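Long-range contacts in glycosyl hydrolase family 2, TIM barrel domain protein (Faecalibacterium prausnitzii A2-165, PDB 6ED2), which probably hydrolyses beta-glucuronides as a gut bacterial beta-glucuronidase of glycosyl hydrolase family 2: residues 473-481 against 518-526; 554-565 against 610-618. All coordinates share one frame; numbering follows the deposited sequence.

Interaction 1: 473-481 against 518-526; sequences TVLMTSLPD and EMDGWAKVL
Pro480 lies over one face of the Trp522 indole and makes the central apolar contact. Pro480 CG sits 3.3 Å from the centroid of the Trp522 five-membered ring, 8° off its normal, a CH-pi contact. The two side chains cross at about a right angle. Pro480 CB rests on the backbone of Gly521, 3.5 Å from Gly521 C. Gly521 has no side chain, and the loop lies directly on its backbone. Val525 CG1 closes in on Pro480 CB at 4.1 Å. On the benzene side of the indole, Val474 CG1 approaches Trp522 CZ2 at 4.2 Å.

No direct hydrogen bond crosses between the segments; the polar link is a water, which donates to Met476 O and to Glu518 OE1. Within helix 508-525, Trp522 NE1 donates to Glu518 OE2 at 2.8 Å, nearly straight at 170° and close to the indole plane, which probably restrains the ring's rotation. With CG anti to the backbone N (chi1 -166°) and an extended chain, Glu518 passes beside the proline, its CG 3.7 Å from Pro480 CD. Glu518 OE2 also forms a salt bridge with Arg496, and OE1 a hydrogen bond with Tyr498 OH.

The contact sets the loop after strand 470-474 against the C-terminal part of helix 508-525 on the TIM barrel. Trp522 also packs on Leu494 of strand 492-495 and Leu531 of strand 531-535.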
loop_
_atom_site.group_PDB
_atom_site.type_symbol
_atom_site.label_atom_id
_atom_site.label_comp_id
_atom_site.label_asym_id
_atom_site.label_seq_id
_atom_site.Cartn_x
_atom_site.Cartn_y
_atom_site.Cartn_z
ATOM N N THR A 473 21.576 -26.973 7.168
ATOM C CA THR A 473 20.802 -26.647 5.979
ATOM C C THR A 473 21.724 -26.483 4.781
ATOM O O THR A 473 22.792 -25.872 4.873
ATOM C CB THR A 473 19.948 -25.394 6.186
ATOM O OG1 THR A 473 20.804 -24.258 6.340
ATOM C CG2 THR A 473 19.067 -25.556 7.421
ATOM N N VAL A 474 21.296 -27.033 3.649
ATOM C CA VAL A 474 22.149 -27.186 2.478
ATOM C C VAL A 474 21.921 -26.022 1.524
ATOM O O VAL A 474 20.786 -25.757 1.118
ATOM C CB VAL A 474 21.888 -28.533 1.784
ATOM C CG1 VAL A 474 22.797 -28.685 0.564
ATOM C CG2 VAL A 474 22.087 -29.675 2.782
ATOM N N LEU A 475 23.008 -25.336 1.177
ATOM C CA LEU A 475 23.033 -24.289 0.168
ATOM C C LEU A 475 22.578 -24.821 -1.189
ATOM O O LEU A 475 22.710 -26.007 -1.490
ATOM C CB LEU A 475 24.458 -23.755 0.027
ATOM C CG LEU A 475 24.779 -22.329 0.398
ATOM C CD1 LEU A 475 26.125 -21.990 -0.185
ATOM C CD2 LEU A 475 23.699 -21.402 -0.126
ATOM N N MET A 476 22.094 -23.906 -2.040
ATOM C CA MET A 476 21.586 -24.306 -3.352
ATOM C C MET A 476 22.702 -24.763 -4.284
ATOM O O MET A 476 22.458 -25.572 -5.193
ATOM C CB MET A 476 20.812 -23.153 -3.994
ATOM C CG MET A 476 19.301 -23.192 -3.705
ATOM S SD MET A 476 18.224 -22.348 -4.921
ATOM C CE MET A 476 17.915 -23.662 -6.125
ATOM N N THR A 477 23.917 -24.252 -4.087
ATOM C CA THR A 477 25.088 -24.654 -4.853
ATOM C C THR A 477 25.729 -25.946 -4.351
ATOM O O THR A 477 26.739 -26.367 -4.918
ATOM C CB THR A 477 26.138 -23.544 -4.820
ATOM O OG1 THR A 477 26.466 -23.251 -3.456
ATOM C CG2 THR A 477 25.615 -22.287 -5.490
ATOM N N SER A 478 25.206 -26.566 -3.291
ATOM C CA SER A 478 25.691 -27.861 -2.823
ATOM C C SER A 478 24.692 -28.916 -3.270
ATOM O O SER A 478 23.573 -28.962 -2.760
ATOM C CB SER A 478 25.864 -27.882 -1.306
ATOM O OG SER A 478 26.963 -27.071 -0.916
ATOM N N LEU A 479 25.091 -29.752 -4.216
ATOM C CA LEU A 479 24.212 -30.710 -4.876
ATOM C C LEU A 479 24.383 -32.094 -4.267
ATOM O O LEU A 479 25.333 -32.349 -3.524
ATOM C CB LEU A 479 24.506 -30.727 -6.379
ATOM C CG LEU A 479 24.393 -29.354 -7.050
ATOM C CD1 LEU A 479 24.568 -29.473 -8.554
ATOM C CD2 LEU A 479 23.061 -28.667 -6.711
ATOM N N PRO A 480 23.460 -33.021 -4.542
ATOM C CA PRO A 480 23.577 -34.367 -3.956
ATOM C C PRO A 480 24.934 -35.020 -4.183
ATOM O O PRO A 480 25.441 -35.731 -3.303
ATOM C CB PRO A 480 22.466 -35.148 -4.670
ATOM C CG PRO A 480 21.472 -34.123 -5.061
ATOM C CD PRO A 480 22.213 -32.859 -5.314
ATOM N N ASP A 481 25.548 -34.760 -5.333
ATOM C CA ASP A 481 26.762 -35.423 -5.769
ATOM C C ASP A 481 28.018 -34.615 -5.484
ATOM O O ASP A 481 29.120 -35.151 -5.631
ATOM C CB ASP A 481 26.672 -35.732 -7.277
ATOM C CG ASP A 481 26.089 -34.552 -8.101
ATOM O OD1 ASP A 481 26.749 -34.143 -9.089
ATOM O OD2 ASP A 481 24.972 -34.041 -7.787
ATOM N N GLU A 518 17.076 -32.394 -9.427
ATOM C CA GLU A 518 17.917 -32.454 -8.229
ATOM C C GLU A 518 17.353 -33.426 -7.197
ATOM O O GLU A 518 18.111 -34.144 -6.537
ATOM C CB GLU A 518 18.096 -31.066 -7.600
ATOM C CG GLU A 518 19.234 -31.042 -6.558
ATOM C CD GLU A 518 19.306 -29.764 -5.712
ATOM O OE1 GLU A 518 18.836 -28.703 -6.177
ATOM O OE2 GLU A 518 19.860 -29.821 -4.582
ATOM N N MET A 519 16.030 -33.464 -7.036
ATOM C CA MET A 519 15.457 -34.372 -6.052
ATOM C C MET A 519 15.753 -35.827 -6.398
ATOM O O MET A 519 15.946 -36.649 -5.492
ATOM C CB MET A 519 13.948 -34.147 -5.927
ATOM C CG MET A 519 13.579 -32.787 -5.335
ATOM S SD MET A 519 14.544 -32.389 -3.853
ATOM C CE MET A 519 13.765 -33.473 -2.680
ATOM N N ASP A 520 15.790 -36.171 -7.693
ATOM C CA ASP A 520 16.183 -37.528 -8.068
ATOM C C ASP A 520 17.598 -37.834 -7.596
ATOM O O ASP A 520 17.882 -38.968 -7.206
ATOM C CB ASP A 520 16.073 -37.738 -9.582
ATOM C CG ASP A 520 14.635 -37.581 -10.108
ATOM O OD1 ASP A 520 13.658 -37.827 -9.350
ATOM O OD2 ASP A 520 14.481 -37.211 -11.298
ATOM N N GLY A 521 18.487 -36.834 -7.616
ATOM C CA GLY A 521 19.808 -37.003 -7.027
ATOM C C GLY A 521 19.760 -37.246 -5.527
ATOM O O GLY A 521 20.408 -38.165 -5.018
ATOM N N TRP A 522 18.983 -36.425 -4.794
ATOM C CA TRP A 522 18.865 -36.621 -3.346
ATOM C C TRP A 522 18.290 -37.994 -3.019
ATOM O O TRP A 522 18.686 -38.622 -2.028
ATOM C CB TRP A 522 18.014 -35.509 -2.704
ATOM C CG TRP A 522 18.779 -34.268 -2.636
ATOM C CD1 TRP A 522 18.603 -33.150 -3.400
ATOM C CD2 TRP A 522 19.921 -34.017 -1.807
ATOM N NE1 TRP A 522 19.566 -32.214 -3.094
ATOM C CE2 TRP A 522 20.380 -32.719 -2.111
ATOM C CE3 TRP A 522 20.593 -34.762 -0.833
ATOM C CZ2 TRP A 522 21.489 -32.153 -1.484
ATOM C CZ3 TRP A 522 21.692 -34.192 -0.197
ATOM C CH2 TRP A 522 22.128 -32.901 -0.527
ATOM N N ALA A 523 17.360 -38.480 -3.839
ATOM C CA ALA A 523 16.823 -39.820 -3.610
ATOM C C ALA A 523 17.922 -40.869 -3.627
ATOM O O ALA A 523 17.815 -41.890 -2.939
ATOM C CB ALA A 523 15.773 -40.162 -4.665
ATOM N N LYS A 524 18.986 -40.626 -4.399
ATOM C CA LYS A 524 20.050 -41.611 -4.541
ATOM C C LYS A 524 21.038 -41.567 -3.386
ATOM O O LYS A 524 21.642 -42.598 -3.072
ATOM C CB LYS A 524 20.791 -41.403 -5.863
ATOM C CG LYS A 524 20.038 -41.967 -7.054
ATOM C CD LYS A 524 20.469 -41.284 -8.354
ATOM C CE LYS A 524 19.562 -41.689 -9.521
ATOM N NZ LYS A 524 19.374 -40.599 -10.534
ATOM N N VAL A 525 21.212 -40.409 -2.730
ATOM C CA VAL A 525 22.232 -40.294 -1.691
ATOM C C VAL A 525 21.674 -40.390 -0.271
ATOM O O VAL A 525 22.469 -40.469 0.680
ATOM C CB VAL A 525 23.053 -38.995 -1.847
ATOM C CG1 VAL A 525 23.594 -38.871 -3.268
ATOM C CG2 VAL A 525 22.226 -37.765 -1.460
ATOM N N LEU A 526 20.347 -40.429 -0.096
ATOM C CA LEU A 526 19.750 -40.322 1.238
ATOM C C LEU A 526 19.837 -41.628 2.024
ATOM O O LEU A 526 20.019 -41.607 3.251
ATOM C CB LEU A 526 18.284 -39.891 1.130
ATOM C CG LEU A 526 18.015 -38.388 0.999
ATOM C CD1 LEU A 526 16.617 -38.156 0.502
ATOM C CD2 LEU A 526 18.219 -37.655 2.325
HETATM O O HOH W 1 20.011 -26.198 -6.108
#

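Interaction 2: 554-565 against 610-618; sequences AEYQNEYLEMTH and DAAYLFRKR
His565 CG stands anti to its carbonyl carbon (chi1 -68°), which turns the ring toward helix 610-621. Arg618, extended from CG to NE, lays its guanidinium flat on the His565 ring, with centres 4.2 Å apart and planes at 6°. Arg618 CD adds a CH-pi contact over the same face. Arg618 NH2 also forms salt bridges with Glu577 and Asp569, which are likely to position the group. His565 CE1 comes to 3.3 Å from Phe615 CE1, with the two ring planes steeply inclined. Tyr536 hydrogen-bonds His565 NE2. Replacing the histidine by alanine is likely to leave the Arg618 guanidinium without its stacking partner and Tyr536 without this bond, and to open a gap beside Phe615.

Leu614 is a knob in a hole formed by Asn558, Leu561, Glu562 and His565. Leu614 CD2 meets the edge of the His565 ring, and Leu614 CD1 lies 4.1 Å from Leu561 CB. Leu561 CD1 touches Phe615 CE2, at 3.6 Å, and Ala611 CB, at 3.8 Å. Ala554 and Ala611 are small, consistent with the close approach of the N-terminal ends. A water accepts from Asn558 ND2 and donates to Asp610 O. His565 and Phe615 pack on strand 574-580.

The axes of 554-565 and 610-618 approach to 9.8 Å at a crossing angle of -26°. This is near-parallel packing of neighbouring outer helices, as in a TIM barrel, where they flank the parallel strands.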
loop_
_atom_site.group_PDB
_atom_site.type_symbol
_atom_site.label_atom_id
_atom_site.label_comp_id
_atom_site.label_asym_id
_atom_site.label_seq_id
_atom_site.Cartn_x
_atom_site.Cartn_y
_atom_site.Cartn_z
ATOM N N ALA A 554 1.114 -11.524 -5.035
ATOM C CA ALA A 554 0.467 -12.592 -4.273
ATOM C C ALA A 554 0.208 -13.807 -5.151
ATOM O O ALA A 554 0.397 -14.952 -4.714
ATOM C CB ALA A 554 -0.846 -12.096 -3.665
ATOM N N GLU A 555 -0.218 -13.571 -6.396
ATOM C CA GLU A 555 -0.494 -14.657 -7.325
ATOM C C GLU A 555 0.748 -15.499 -7.573
ATOM O O GLU A 555 0.681 -16.733 -7.574
ATOM C CB GLU A 555 -1.009 -14.094 -8.648
ATOM C CG GLU A 555 -2.481 -13.724 -8.622
ATOM C CD GLU A 555 -2.745 -12.422 -7.875
ATOM O OE1 GLU A 555 -1.771 -11.666 -7.593
ATOM O OE2 GLU A 555 -3.938 -12.159 -7.586
ATOM N N TYR A 556 1.882 -14.844 -7.831
ATOM C CA TYR A 556 3.103 -15.585 -8.085
ATOM C C TYR A 556 3.454 -16.450 -6.882
ATOM O O TYR A 556 3.721 -17.648 -7.024
ATOM C CB TYR A 556 4.251 -14.630 -8.435
ATOM C CG TYR A 556 5.435 -15.386 -8.991
ATOM C CD1 TYR A 556 5.472 -15.764 -10.333
ATOM C CD2 TYR A 556 6.479 -15.797 -8.160
ATOM C CE1 TYR A 556 6.530 -16.490 -10.839
ATOM C CE2 TYR A 556 7.539 -16.517 -8.654
ATOM C CZ TYR A 556 7.565 -16.865 -9.996
ATOM O OH TYR A 556 8.616 -17.598 -10.496
ATOM N N GLN A 557 3.431 -15.863 -5.684
ATOM C CA GLN A 557 3.745 -16.630 -4.478
ATOM C C GLN A 557 2.857 -17.861 -4.370
ATOM O O GLN A 557 3.351 -18.976 -4.152
ATOM C CB GLN A 557 3.619 -15.741 -3.234
ATOM C CG GLN A 557 3.613 -16.499 -1.904
ATOM C CD GLN A 557 5.003 -16.938 -1.450
ATOM O OE1 GLN A 557 5.888 -17.188 -2.271
ATOM N NE2 GLN A 557 5.203 -17.022 -0.134
ATOM N N ASN A 558 1.543 -17.692 -4.567
ATOM C CA ASN A 558 0.647 -18.848 -4.505
ATOM C C ASN A 558 0.970 -19.873 -5.593
ATOM O O ASN A 558 0.904 -21.086 -5.348
ATOM C CB ASN A 558 -0.814 -18.405 -4.609
ATOM C CG ASN A 558 -1.428 -18.044 -3.236
ATOM O OD1 ASN A 558 -0.721 -17.850 -2.228
ATOM N ND2 ASN A 558 -2.755 -17.954 -3.200
ATOM N N GLU A 559 1.307 -19.406 -6.806
ATOM C CA GLU A 559 1.640 -20.323 -7.896
ATOM C C GLU A 559 2.927 -21.070 -7.593
ATOM O O GLU A 559 3.019 -22.283 -7.812
ATOM C CB GLU A 559 1.769 -19.561 -9.223
ATOM C CG GLU A 559 0.437 -19.189 -9.844
ATOM C CD GLU A 559 0.507 -17.953 -10.735
ATOM O OE1 GLU A 559 1.612 -17.614 -11.222
ATOM O OE2 GLU A 559 -0.550 -17.296 -10.911
ATOM N N TYR A 560 3.921 -20.351 -7.073
ATOM C CA TYR A 560 5.195 -20.962 -6.718
ATOM C C TYR A 560 5.010 -21.992 -5.615
ATOM O O TYR A 560 5.580 -23.089 -5.679
ATOM C CB TYR A 560 6.173 -19.862 -6.298
ATOM C CG TYR A 560 7.364 -20.324 -5.509
ATOM C CD1 TYR A 560 8.607 -20.485 -6.131
ATOM C CD2 TYR A 560 7.269 -20.577 -4.136
ATOM C CE1 TYR A 560 9.713 -20.893 -5.417
ATOM C CE2 TYR A 560 8.378 -21.012 -3.409
ATOM C CZ TYR A 560 9.600 -21.164 -4.061
ATOM O OH TYR A 560 10.716 -21.572 -3.363
ATOM N N LEU A 561 4.198 -21.666 -4.603
ATOM C CA LEU A 561 3.992 -22.595 -3.496
ATOM C C LEU A 561 3.296 -23.865 -3.968
ATOM O O LEU A 561 3.646 -24.967 -3.531
ATOM C CB LEU A 561 3.186 -21.930 -2.377
ATOM C CG LEU A 561 3.899 -20.799 -1.625
ATOM C CD1 LEU A 561 2.959 -20.055 -0.635
ATOM C CD2 LEU A 561 5.129 -21.344 -0.901
ATOM N N GLU A 562 2.305 -23.729 -4.853
ATOM C CA GLU A 562 1.596 -24.905 -5.337
ATOM C C GLU A 562 2.524 -25.799 -6.144
ATOM O O GLU A 562 2.488 -27.028 -6.009
ATOM C CB GLU A 562 0.389 -24.486 -6.174
ATOM C CG GLU A 562 -0.698 -23.792 -5.344
ATOM C CD GLU A 562 -2.043 -23.717 -6.045
ATOM O OE1 GLU A 562 -2.147 -24.201 -7.198
ATOM O OE2 GLU A 562 -2.996 -23.182 -5.433
ATOM N N MET A 563 3.360 -25.200 -6.995
ATOM C CA MET A 563 4.339 -25.999 -7.724
ATOM C C MET A 563 5.302 -26.673 -6.757
ATOM O O MET A 563 5.524 -27.891 -6.827
ATOM C CB MET A 563 5.094 -25.129 -8.723
ATOM C CG MET A 563 6.118 -25.917 -9.537
ATOM S SD MET A 563 7.729 -26.087 -8.713
ATOM C CE MET A 563 8.373 -24.432 -8.822
ATOM N N THR A 564 5.857 -25.887 -5.822
ATOM C CA THR A 564 6.834 -26.402 -4.870
ATOM C C THR A 564 6.263 -27.566 -4.068
ATOM O O THR A 564 6.917 -28.607 -3.914
ATOM C CB THR A 564 7.302 -25.262 -3.956
ATOM O OG1 THR A 564 7.837 -24.202 -4.759
ATOM C CG2 THR A 564 8.408 -25.725 -2.993
ATOM N N HIS A 565 5.026 -27.438 -3.597
ATOM C CA HIS A 565 4.456 -28.500 -2.773
ATOM C C HIS A 565 4.166 -29.747 -3.596
ATOM O O HIS A 565 4.242 -30.863 -3.071
ATOM C CB HIS A 565 3.183 -28.005 -2.075
ATOM C CG HIS A 565 3.441 -26.957 -1.036
ATOM N ND1 HIS A 565 2.543 -25.956 -0.742
ATOM C CD2 HIS A 565 4.510 -26.750 -0.228
ATOM C CE1 HIS A 565 3.043 -25.183 0.205
ATOM N NE2 HIS A 565 4.238 -25.642 0.533
ATOM N N ASP A 610 -1.669 -13.277 1.781
ATOM C CA ASP A 610 -2.540 -14.240 1.113
ATOM C C ASP A 610 -1.992 -15.670 1.253
ATOM O O ASP A 610 -2.769 -16.621 1.428
ATOM C CB ASP A 610 -2.766 -13.808 -0.365
ATOM C CG ASP A 610 -3.620 -12.470 -0.512
ATOM O OD1 ASP A 610 -4.380 -12.079 0.403
ATOM O OD2 ASP A 610 -3.578 -11.785 -1.567
ATOM N N ALA A 611 -0.662 -15.844 1.258
ATOM C CA ALA A 611 -0.092 -17.186 1.382
ATOM C C ALA A 611 -0.429 -17.862 2.713
ATOM O O ALA A 611 -0.427 -19.098 2.780
ATOM C CB ALA A 611 1.426 -17.137 1.205
ATOM N N ALA A 612 -0.715 -17.090 3.771
ATOM C CA ALA A 612 -1.098 -17.707 5.038
ATOM C C ALA A 612 -2.345 -18.562 4.889
ATOM O O ALA A 612 -2.479 -19.575 5.581
ATOM C CB ALA A 612 -1.315 -16.646 6.122
ATOM N N TYR A 613 -3.258 -18.183 3.990
ATOM C CA TYR A 613 -4.482 -18.959 3.787
ATOM C C TYR A 613 -4.228 -20.225 2.968
ATOM O O TYR A 613 -4.846 -21.270 3.228
ATOM C CB TYR A 613 -5.551 -18.058 3.150
ATOM C CG TYR A 613 -5.992 -17.004 4.150
ATOM C CD1 TYR A 613 -6.912 -17.313 5.164
ATOM C CD2 TYR A 613 -5.438 -15.731 4.137
ATOM C CE1 TYR A 613 -7.284 -16.367 6.114
ATOM C CE2 TYR A 613 -5.796 -14.782 5.082
ATOM C CZ TYR A 613 -6.722 -15.103 6.060
ATOM O OH TYR A 613 -7.075 -14.152 6.991
ATOM N N LEU A 614 -3.302 -20.173 2.008
ATOM C CA LEU A 614 -2.891 -21.402 1.337
ATOM C C LEU A 614 -2.322 -22.399 2.344
ATOM O O LEU A 614 -2.727 -23.568 2.374
ATOM C CB LEU A 614 -1.884 -21.082 0.234
ATOM C CG LEU A 614 -1.361 -22.214 -0.663
ATOM C CD1 LEU A 614 -0.839 -21.636 -1.979
ATOM C CD2 LEU A 614 -0.246 -22.979 0.037
ATOM N N PHE A 615 -1.412 -21.943 3.212
ATOM C CA PHE A 615 -0.779 -22.868 4.145
ATOM C C PHE A 615 -1.768 -23.374 5.179
ATOM O O PHE A 615 -1.710 -24.545 5.570
ATOM C CB PHE A 615 0.415 -22.212 4.833
ATOM C CG PHE A 615 1.692 -22.308 4.049
ATOM C CD1 PHE A 615 2.309 -23.541 3.846
ATOM C CD2 PHE A 615 2.272 -21.168 3.497
ATOM C CE1 PHE A 615 3.499 -23.634 3.112
ATOM C CE2 PHE A 615 3.469 -21.252 2.760
ATOM C CZ PHE A 615 4.070 -22.485 2.569
ATOM N N ARG A 616 -2.682 -22.509 5.635
ATOM C CA ARG A 616 -3.652 -22.928 6.643
ATOM C C ARG A 616 -4.519 -24.063 6.120
ATOM O O ARG A 616 -4.752 -25.058 6.817
ATOM C CB ARG A 616 -4.532 -21.746 7.068
ATOM C CG ARG A 616 -5.639 -22.137 8.025
ATOM C CD ARG A 616 -6.299 -20.922 8.634
ATOM N NE ARG A 616 -6.956 -21.251 9.894
ATOM C CZ ARG A 616 -8.266 -21.122 10.109
ATOM N NH1 ARG A 616 -9.064 -20.663 9.149
ATOM N NH2 ARG A 616 -8.776 -21.450 11.287
ATOM N N LYS A 617 -5.029 -23.919 4.896
ATOM C CA LYS A 617 -5.832 -24.988 4.320
ATOM C C LYS A 617 -5.005 -26.255 4.144
ATOM O O LYS A 617 -5.466 -27.357 4.463
ATOM C CB LYS A 617 -6.434 -24.545 2.988
ATOM C CG LYS A 617 -7.182 -25.684 2.277
ATOM C CD LYS A 617 -7.999 -25.174 1.079
ATOM C CE LYS A 617 -8.433 -26.299 0.126
ATOM N NZ LYS A 617 -8.750 -25.770 -1.250
ATOM N N ARG A 618 -3.773 -26.119 3.650
ATOM C CA ARG A 618 -2.942 -27.299 3.439
ATOM C C ARG A 618 -2.557 -27.955 4.765
ATOM O O ARG A 618 -2.760 -29.161 4.956
ATOM C CB ARG A 618 -1.692 -26.923 2.634
ATOM C CG ARG A 618 -0.691 -28.068 2.457
ATOM C CD ARG A 618 0.482 -27.642 1.563
ATOM N NE ARG A 618 1.609 -28.560 1.665
ATOM C CZ ARG A 618 1.734 -29.670 0.935
ATOM N NH1 ARG A 618 0.797 -29.996 0.046
ATOM N NH2 ARG A 618 2.795 -30.456 1.092
HETATM O O HOH W 2 -4.475 -17.345 -0.693
#

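In the fold
Both contacts lie in the TIM barrel domain and follow one another along the chain without nesting or crossing. After strand 470-474, interaction 1 closes a loop of 36 residues that contains strand 492-495 and the first part of helix 508-525. The chain then forms strand 531-535 and enters helix 554-570. Interaction 2 closes the second loop, of 44 residues, which includes strand 574-580 and returns at helix 610-621. The first contact joins a post-strand loop to a helix, the second joins two helices. Their centres are about 24 Å apart and they do not touch. Helix 508-525 links them, since Met563 and Thr564 of helix 554-570 pack against it.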